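EmGH1 (Erythrobacter marinus, PDB 5Z87) hydrolyses beta-glucosides as a beta-glucosidase of glycoside hydrolase family 3. Local coordinates at the interface of chains A and B. Sequence-based numbering; all coordinates share one arbitrary frame. Chains: chain A/B, EmGH1.

Contact 1: the interface of chains A and B. Residues chain A 643, 645-646, 719; chain B 247-249, 283.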
ATOM      1  N   LYS A 643      -5.296  -2.043 -12.464  1.00 15.30           N
ATOM      2  CA  LYS A 643      -6.189  -1.133 -13.162  1.00 15.63           C
ATOM      3  C   LYS A 643      -5.403  -0.498 -14.305  1.00 16.41           C
ATOM      4  O   LYS A 643      -4.173  -0.591 -14.303  1.00 16.59           O
ATOM      5  CB  LYS A 643      -6.726  -0.086 -12.184  1.00 18.77           C
ATOM      6  CG  LYS A 643      -7.531  -0.663 -11.033  1.00 22.18           C
ATOM      7  CD  LYS A 643      -8.705  -1.479 -11.556  1.00 20.74           C
ATOM      8  CE  LYS A 643      -9.732  -1.743 -10.459  1.00 21.12           C
ATOM      9  NZ  LYS A 643     -10.332  -0.446 -10.069  1.00 23.78           N
ATOM     10  N   THR A 645      -4.475   2.383 -14.650  1.00 17.50           N
ATOM     11  CA  THR A 645      -3.548   3.342 -14.082  1.00 13.85           C
ATOM     12  C   THR A 645      -2.589   2.725 -13.073  1.00 15.25           C
ATOM     13  O   THR A 645      -1.718   3.430 -12.567  1.00 13.66           O
ATOM     14  CB  THR A 645      -4.333   4.459 -13.401  1.00 14.42           C
ATOM     15  OG1 THR A 645      -5.310   3.877 -12.520  1.00 20.06           O
ATOM     16  CG2 THR A 645      -5.018   5.320 -14.436  1.00 13.79           C
ATOM     17  N   GLY A 646      -2.761   1.448 -12.732  1.00 12.96           N
ATOM     18  CA  GLY A 646      -2.019   0.890 -11.614  1.00 16.31           C
ATOM     19  C   GLY A 646      -0.521   0.940 -11.834  1.00 18.05           C
ATOM     20  O   GLY A 646       0.240   1.311 -10.940  1.00 18.42           O
ATOM     21  N   ALA A 719     -13.807   1.149 -13.311  1.00 21.63           N
ATOM     22  CA  ALA A 719     -12.581   0.753 -13.993  1.00 21.40           C
ATOM     23  C   ALA A 719     -12.152  -0.650 -13.573  1.00 21.17           C
ATOM     24  O   ALA A 719     -12.102  -0.965 -12.385  1.00 23.33           O
ATOM     25  CB  ALA A 719     -11.481   1.755 -13.685  1.00 18.00           C
TER
ATOM     26  N   PHE B 247      -0.652   8.767 -10.965  1.00 16.22           N
ATOM     27  CA  PHE B 247      -1.886   8.332 -11.614  1.00 16.64           C
ATOM     28  C   PHE B 247      -2.457   7.026 -11.037  1.00 19.47           C
ATOM     29  O   PHE B 247      -3.563   6.650 -11.418  1.00 16.51           O
ATOM     30  CB  PHE B 247      -1.748   8.133 -13.133  1.00 14.46           C
ATOM     31  CG  PHE B 247      -1.601   9.397 -13.921  1.00 17.32           C
ATOM     32  CD1 PHE B 247      -0.350   9.968 -14.117  1.00 14.27           C
ATOM     33  CD2 PHE B 247      -2.712   9.985 -14.519  1.00 15.98           C
ATOM     34  CE1 PHE B 247      -0.201  11.129 -14.879  1.00 18.09           C
ATOM     35  CE2 PHE B 247      -2.585  11.147 -15.286  1.00 21.08           C
ATOM     36  CZ  PHE B 247      -1.321  11.726 -15.471  1.00 19.16           C
ATOM     37  N   ALA B 248      -1.746   6.313 -10.149  1.00 16.39           N
ATOM     38  CA  ALA B 248      -2.203   4.990  -9.740  1.00 19.46           C
ATOM     39  C   ALA B 248      -3.368   5.076  -8.752  1.00 17.83           C
ATOM     40  O   ALA B 248      -3.487   6.046  -8.006  1.00 16.55           O
ATOM     41  CB  ALA B 248      -1.056   4.200  -9.111  1.00 14.20           C
ATOM     42  N   PRO B 249      -4.223   4.054  -8.714  1.00 17.79           N
ATOM     43  CA  PRO B 249      -5.399   4.107  -7.840  1.00 16.79           C
ATOM     44  C   PRO B 249      -5.020   4.243  -6.374  1.00 21.01           C
ATOM     45  O   PRO B 249      -3.962   3.786  -5.931  1.00 16.88           O
ATOM     46  CB  PRO B 249      -6.106   2.766  -8.103  1.00 13.50           C
ATOM     47  CG  PRO B 249      -5.658   2.339  -9.458  1.00 15.11           C
ATOM     48  CD  PRO B 249      -4.227   2.852  -9.573  1.00 21.53           C
ATOM     49  N   GLU B 283      -8.354   7.163  -9.456  1.00 18.42           N
ATOM     50  CA  GLU B 283      -9.589   6.470  -9.140  1.00 16.42           C
ATOM     51  C   GLU B 283      -9.532   5.947  -7.712  1.00 17.36           C
ATOM     52  O   GLU B 283      -8.459   5.747  -7.141  1.00 17.34           O
ATOM     53  CB  GLU B 283      -9.841   5.289 -10.100  1.00 20.89           C
ATOM     54  CG  GLU B 283      -8.749   4.229 -10.041  1.00 20.92           C
ATOM     55  CD  GLU B 283      -9.269   2.805 -10.178  1.00 25.56           C
ATOM     56  OE1 GLU B 283      -9.554   2.162  -9.134  1.00 22.91           O
ATOM     57  OE2 GLU B 283      -9.367   2.321 -11.331  1.00 21.21           O
TER
HETATM   58  O   HOH W   1      -7.956   3.300 -13.422  1.00 14.87           O
HETATM   59  O   HOH W   2      -8.487   0.441  -7.544  1.00 18.03           O
HETATM   60  O   HOH W   3      -6.085   5.873 -10.583  1.00 19.08           O
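A:Thr645 meets B:Pro249 through its hydroxyl: OG1 rests against the ring edge of the proline, 3.3 Å from CD, while A:Gly646 packs its CA beside that same ring carbon. A chi1 of 50° tucks OG1 between the backbone N and the carbonyl carbon of A:Thr645, where it reaches the proline and two waters together. Water 3 joins OG1 to the backbone of chain B, bonding both B:Phe247 O (2.8 Å) and B:Glu283 N. Water 1 leads from OG1 to the B:Glu283 carboxylate oxygen OE2, so these polar links of the threonine to chain B run through water. The other half of this patch, part of a two-fold interface between EmGH1 copies that may be biological, is a salt bridge. The side chains of A:Lys643 and B:Glu283 cross at about a right angle, and the lysine, bent at chi2 and again at chi4 (66°), passes its CB along B:Pro249 CG before its ammonium turns to the carboxylate. A:Lys643 NZ sits 2.9 Å from B:Glu283 OE1, on the syn lone pair, with a weaker bond to OE2. A:Lys643 NZ also donates to A:Ala719 O within its own chain, approaching from above that carbonyl's plane. Water 2 closes the ring, 2.6 Å from B:Glu283 OE1 and 3.3 Å from A:Lys643 NZ.

Contact 2: the interface of chains A and B. Residues chain A 716-719; chain B 283, 286, 324, 326.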
ATOM      1  N   ALA A 716     -16.213  -0.116 -18.676  1.00 19.03           N
ATOM      2  CA  ALA A 716     -17.023  -0.647 -17.595  1.00 20.30           C
ATOM      3  C   ALA A 716     -17.457   0.497 -16.689  1.00 24.85           C
ATOM      4  O   ALA A 716     -16.803   1.543 -16.627  1.00 21.49           O
ATOM      5  CB  ALA A 716     -16.248  -1.719 -16.824  1.00 16.95           C
ATOM      6  N   SER A 717     -18.574   0.286 -15.982  1.00 23.02           N
ATOM      7  CA  SER A 717     -19.128   1.346 -15.139  1.00 22.86           C
ATOM      8  C   SER A 717     -18.176   1.711 -14.004  1.00 24.57           C
ATOM      9  O   SER A 717     -18.202   2.851 -13.513  1.00 27.82           O
ATOM     10  CB  SER A 717     -20.501   0.930 -14.592  1.00 22.85           C
ATOM     11  OG  SER A 717     -20.466  -0.361 -13.985  1.00 27.48           O
ATOM     12  N   ARG A 718     -17.341   0.761 -13.579  1.00 18.95           N
ATOM     13  CA  ARG A 718     -16.164   0.999 -12.754  1.00 22.25           C
ATOM     14  C   ARG A 718     -14.929   0.446 -13.456  1.00 24.48           C
ATOM     15  O   ARG A 718     -14.995  -0.591 -14.126  1.00 24.23           O
ATOM     16  CB  ARG A 718     -16.315   0.358 -11.383  1.00 21.95           C
ATOM     17  CG  ARG A 718     -17.394   1.035 -10.592  1.00 27.78           C
ATOM     18  CD  ARG A 718     -17.224   0.867  -9.137  1.00 23.58           C
ATOM     19  NE  ARG A 718     -18.302   1.532  -8.428  1.00 26.30           N
ATOM     20  CZ  ARG A 718     -18.227   1.959  -7.175  1.00 31.55           C
ATOM     21  NH1 ARG A 718     -17.098   1.813  -6.469  1.00 23.85           N
ATOM     22  NH2 ARG A 718     -19.294   2.533  -6.632  1.00 27.91           N
ATOM     23  N   ALA A 719     -13.807   1.149 -13.311  1.00 21.63           N
ATOM     24  CA  ALA A 719     -12.581   0.753 -13.993  1.00 21.40           C
ATOM     25  C   ALA A 719     -12.152  -0.650 -13.573  1.00 21.17           C
ATOM     26  O   ALA A 719     -12.102  -0.965 -12.385  1.00 23.33           O
ATOM     27  CB  ALA A 719     -11.481   1.755 -13.685  1.00 18.00           C
TER
ATOM     28  N   GLU B 283      -8.354   7.163  -9.456  1.00 18.42           N
ATOM     29  CA  GLU B 283      -9.589   6.470  -9.140  1.00 16.42           C
ATOM     30  C   GLU B 283      -9.532   5.947  -7.712  1.00 17.36           C
ATOM     31  O   GLU B 283      -8.459   5.747  -7.141  1.00 17.34           O
ATOM     32  CB  GLU B 283      -9.841   5.289 -10.100  1.00 20.89           C
ATOM     33  CG  GLU B 283      -8.749   4.229 -10.041  1.00 20.92           C
ATOM     34  CD  GLU B 283      -9.269   2.805 -10.178  1.00 25.56           C
ATOM     35  OE1 GLU B 283      -9.554   2.162  -9.134  1.00 22.91           O
ATOM     36  OE2 GLU B 283      -9.367   2.321 -11.331  1.00 21.21           O
ATOM     37  N   GLY B 286     -12.354   1.986  -8.482  1.00 15.02           N
ATOM     38  CA  GLY B 286     -12.887   2.031  -9.826  1.00 16.52           C
ATOM     39  C   GLY B 286     -13.622   3.302 -10.200  1.00 17.37           C
ATOM     40  O   GLY B 286     -14.035   3.432 -11.359  1.00 18.00           O
ATOM     41  N   HIS B 324      -9.077   5.769 -17.934  1.00 18.77           N
ATOM     42  CA  HIS B 324      -9.760   4.909 -16.982  1.00 16.10           C
ATOM     43  C   HIS B 324     -10.682   3.878 -17.643  1.00 16.53           C
ATOM     44  O   HIS B 324     -10.966   2.846 -17.029  1.00 19.22           O
ATOM     45  CB  HIS B 324     -10.565   5.758 -16.006  1.00 13.31           C
ATOM     46  CG  HIS B 324      -9.725   6.491 -15.011  1.00 20.99           C
ATOM     47  ND1 HIS B 324      -9.024   5.849 -14.012  1.00 14.59           N
ATOM     48  CD2 HIS B 324      -9.489   7.818 -14.849  1.00 16.00           C
ATOM     49  CE1 HIS B 324      -8.395   6.746 -13.275  1.00 15.10           C
ATOM     50  NE2 HIS B 324      -8.668   7.950 -13.759  1.00 14.03           N
ATOM     51  N   VAL B 326     -13.928   4.156 -18.323  1.00 26.49           N
ATOM     52  CA  VAL B 326     -15.208   4.169 -17.635  1.00 21.36           C
ATOM     53  C   VAL B 326     -16.287   4.828 -18.479  1.00 19.89           C
ATOM     54  O   VAL B 326     -17.422   4.352 -18.519  1.00 23.59           O
ATOM     55  CB  VAL B 326     -15.077   4.859 -16.263  1.00 23.55           C
ATOM     56  CG1 VAL B 326     -16.454   5.292 -15.721  1.00 22.00           C
ATOM     57  CG2 VAL B 326     -14.362   3.931 -15.304  1.00 17.85           C
TER
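With chi1 at 162°, B:Val326 turns its two methyls onto the backbone of the A:Ala716 to A:Ala719 loop. CG1, opposite its own backbone N, faces A:Ser717 O at 3.7 Å, while CG2 lies 3.5 Å from A:Ala719 N, so the valine packs mainly on peptide groups and buries more surface than its neighbours here. Next to it comes a direct hydrogen bond: A:Ala719 N donates to B:Gly286 O at 3.0 Å. This bond is nearly straight, 170° at the hydrogen, and it arrives in the carbonyl plane on a lone pair of the acceptor. The A:Ala719 CB lies beside it, 3.6 Å from B:His324 O. A:Arg718 adds little; its CB passes near B:Gly286 O and the extended chain runs on from there. Behind the front line, B:Gly286 N bonds B:Glu283 OE1 (2.9 Å) from above the carboxylate plane, which probably helps hold the glycine carbonyl toward chain A. In the fold, the chain A loop links strands 703-713 and 724-733 of the fibronectin type III-like domain, and it docks between the turn joining strands 283-284 and 287-288 and the segment connecting helices 319-322 and 330-340 of chain B's N-terminal catalytic domain.

Contact 3: the interface of chains A and B. Residues chain A 246-247, 542-544, 551; chain B 648-649.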
ATOM      1  N   ASN A 246       2.102  -8.372   9.552  1.00 17.79           N
ATOM      2  CA  ASN A 246       1.046  -9.193  10.122  1.00 22.56           C
ATOM      3  C   ASN A 246       0.249  -8.379  11.132  1.00 17.73           C
ATOM      4  O   ASN A 246       0.817  -7.636  11.933  1.00 22.59           O
ATOM      5  CB  ASN A 246       1.658 -10.429  10.784  1.00 22.55           C
ATOM      6  CG  ASN A 246       0.674 -11.582  10.909  1.00 21.16           C
ATOM      7  OD1 ASN A 246      -0.122 -11.836  10.009  1.00 21.03           O
ATOM      8  ND2 ASN A 246       0.733 -12.286  12.036  1.00 19.68           N
ATOM      9  N   PHE A 247      -1.078  -8.497  11.066  1.00 20.72           N
ATOM     10  CA  PHE A 247      -2.082  -7.829  11.897  1.00 21.20           C
ATOM     11  C   PHE A 247      -2.445  -6.422  11.390  1.00 26.27           C
ATOM     12  O   PHE A 247      -3.414  -5.854  11.883  1.00 20.36           O
ATOM     13  CB  PHE A 247      -1.683  -7.693  13.381  1.00 22.13           C
ATOM     14  CG  PHE A 247      -1.725  -8.977  14.160  1.00 23.49           C
ATOM     15  CD1 PHE A 247      -0.605  -9.814  14.212  1.00 22.56           C
ATOM     16  CD2 PHE A 247      -2.860  -9.324  14.893  1.00 20.88           C
ATOM     17  CE1 PHE A 247      -0.625 -10.992  14.947  1.00 21.46           C
ATOM     18  CE2 PHE A 247      -2.902 -10.499  15.630  1.00 20.62           C
ATOM     19  CZ  PHE A 247      -1.783 -11.342  15.656  1.00 27.22           C
ATOM     20  N   ALA A 542       4.160 -13.835  12.161  1.00 24.09           N
ATOM     21  CA  ALA A 542       4.552 -13.001  13.300  1.00 24.46           C
ATOM     22  C   ALA A 542       3.477 -13.113  14.374  1.00 29.68           C
ATOM     23  O   ALA A 542       2.390 -12.544  14.226  1.00 27.82           O
ATOM     24  CB  ALA A 542       4.738 -11.544  12.871  1.00 22.77           C
ATOM     25  N   TYR A 543       3.773 -13.834  15.456  1.00 23.08           N
ATOM     26  CA  TYR A 543       2.745 -14.075  16.454  1.00 25.68           C
ATOM     27  C   TYR A 543       2.458 -12.815  17.270  1.00 27.29           C
ATOM     28  O   TYR A 543       3.206 -11.826  17.259  1.00 22.55           O
ATOM     29  CB  TYR A 543       3.136 -15.233  17.373  1.00 27.78           C
ATOM     30  CG  TYR A 543       3.608 -16.464  16.621  1.00 37.68           C
ATOM     31  CD1 TYR A 543       4.961 -16.766  16.527  1.00 39.26           C
ATOM     32  CD2 TYR A 543       2.701 -17.317  15.995  1.00 41.41           C
ATOM     33  CE1 TYR A 543       5.404 -17.885  15.831  1.00 46.48           C
ATOM     34  CE2 TYR A 543       3.134 -18.446  15.301  1.00 36.79           C
ATOM     35  CZ  TYR A 543       4.490 -18.719  15.221  1.00 47.84           C
ATOM     36  OH  TYR A 543       4.946 -19.824  14.536  1.00 62.90           O
ATOM     37  N   PHE A 544       1.337 -12.876  17.988  1.00 22.43           N
ATOM     38  CA  PHE A 544       0.865 -11.756  18.794  1.00 22.45           C
ATOM     39  C   PHE A 544       1.832 -11.429  19.936  1.00 24.58           C
ATOM     40  O   PHE A 544       2.112 -10.250  20.210  1.00 17.83           O
ATOM     41  CB  PHE A 544      -0.540 -12.097  19.330  1.00 18.10           C
ATOM     42  CG  PHE A 544      -1.157 -11.021  20.184  1.00 23.81           C
ATOM     43  CD1 PHE A 544      -1.897 -10.000  19.605  1.00 17.58           C
ATOM     44  CD2 PHE A 544      -1.008 -11.036  21.566  1.00 19.35           C
ATOM     45  CE1 PHE A 544      -2.465  -9.000  20.383  1.00 21.18           C
ATOM     46  CE2 PHE A 544      -1.573 -10.045  22.350  1.00 24.85           C
ATOM     47  CZ  PHE A 544      -2.306  -9.019  21.756  1.00 21.79           C
ATOM     48  N   ASP A 551       7.814 -10.890   8.874  1.00 18.20           N
ATOM     49  CA  ASP A 551       7.672 -10.133   7.642  1.00 20.30           C
ATOM     50  C   ASP A 551       9.008  -9.470   7.306  1.00 19.04           C
ATOM     51  O   ASP A 551       9.795  -9.162   8.201  1.00 19.99           O
ATOM     52  CB  ASP A 551       6.545  -9.098   7.807  1.00 20.98           C
ATOM     53  CG  ASP A 551       5.282  -9.694   8.509  1.00 23.50           C
ATOM     54  OD1 ASP A 551       4.764 -10.737   8.048  1.00 19.31           O
ATOM     55  OD2 ASP A 551       4.806  -9.128   9.520  1.00 18.30           O
TER
ATOM     56  N   PHE B 648       2.182  -2.832  14.501  1.00 22.12           N
ATOM     57  CA  PHE B 648       2.193  -3.720  15.664  1.00 19.48           C
ATOM     58  C   PHE B 648       3.352  -4.714  15.598  1.00 20.35           C
ATOM     59  O   PHE B 648       4.028  -4.947  16.602  1.00 21.55           O
ATOM     60  CB  PHE B 648       0.847  -4.441  15.749  1.00 18.81           C
ATOM     61  CG  PHE B 648       0.768  -5.492  16.816  1.00 19.43           C
ATOM     62  CD1 PHE B 648       1.064  -5.189  18.138  1.00 19.63           C
ATOM     63  CD2 PHE B 648       0.344  -6.780  16.497  1.00 19.75           C
ATOM     64  CE1 PHE B 648       0.968  -6.176  19.133  1.00 25.39           C
ATOM     65  CE2 PHE B 648       0.227  -7.768  17.481  1.00 19.61           C
ATOM     66  CZ  PHE B 648       0.548  -7.461  18.808  1.00 19.77           C
ATOM     67  N   ARG B 649       3.596  -5.302  14.424  1.00 18.40           N
ATOM     68  CA  ARG B 649       4.687  -6.244  14.202  1.00 20.30           C
ATOM     69  C   ARG B 649       5.815  -5.593  13.396  1.00 24.94           C
ATOM     70  O   ARG B 649       5.571  -4.757  12.517  1.00 17.45           O
ATOM     71  CB  ARG B 649       4.176  -7.494  13.481  1.00 18.80           C
ATOM     72  CG  ARG B 649       3.019  -8.230  14.217  1.00 23.84           C
ATOM     73  CD  ARG B 649       3.475  -8.916  15.522  1.00 20.26           C
ATOM     74  NE  ARG B 649       3.782  -7.960  16.587  1.00 20.04           N
ATOM     75  CZ  ARG B 649       4.248  -8.302  17.781  1.00 27.02           C
ATOM     76  NH1 ARG B 649       4.510  -7.361  18.677  1.00 18.39           N
ATOM     77  NH2 ARG B 649       4.446  -9.590  18.082  1.00 23.45           N
TER
HETATM   78  O   HOH W   4       1.530  -4.988  12.444  1.00 16.58           O
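B:Phe648 pushes its ring between A:Phe247 and A:Phe544, and this is the close-packed end of the patch. Its CD2-CE2 edge points at the face of A:Phe247, the planes 86° apart, and CZ comes within 3.6 Å of A:Phe544 CD1. The chi1 of 174° is what swings the ring out to both partners. B:Arg649 folds back over its neighbour, bent at chi2 and chi3, setting NE above the centre of the B:Phe648 ring. NE and NH1 both bond B:Phe648 O from the same face of that carbonyl, which fixes the guanidinium's rotation. NH2 can then reach across to A:Tyr543 O at 2.7 Å, in the carbonyl plane, with the aliphatic CD 3.9 Å from A:Ala542 CB. Replacing B:Arg649 by alanine is likely to leave A:Tyr543 O without its cross-chain donor and to bare one face of the B:Phe648 ring. The opposite end is looser and wetter: water 4 lies 2.8 Å from A:Asn246 O and also bonds B:Arg649 N, and A:Asp551 barely meets chain B. Within chain A, A:Asn246 ND2 bonds A:Ala542 O (2.8 Å), joining the two loops that receive chain B. One follows the 3-10 helix 242-244; the other continues from A:Glu541, a residue of the ligand pocket and probably the acid/base, so the loop of chain B's family 3 C-terminal domain probably lies near the active site.

Contact 1 and contact 2 are neighbours, about 9 Å between their C-alpha centres, and share A:Ala719 and B:Glu283, the glutamate carboxylate taking part in both. The C-alpha centre of contact 3 is about 29 Å from that of contact 1 and about 34 Å from that of contact 2. Residue 247 and the 643-649 loop recur in contacts 1 and 3 with the chains exchanged, so the two-fold makes them one reciprocal docking. Each copy appears to lend a loop of its family 3 C-terminal domain to the other's catalytic side, while contact 2 adds the fibronectin-like domain. This suggests, without proving, a dimer shaping the active-site surroundings.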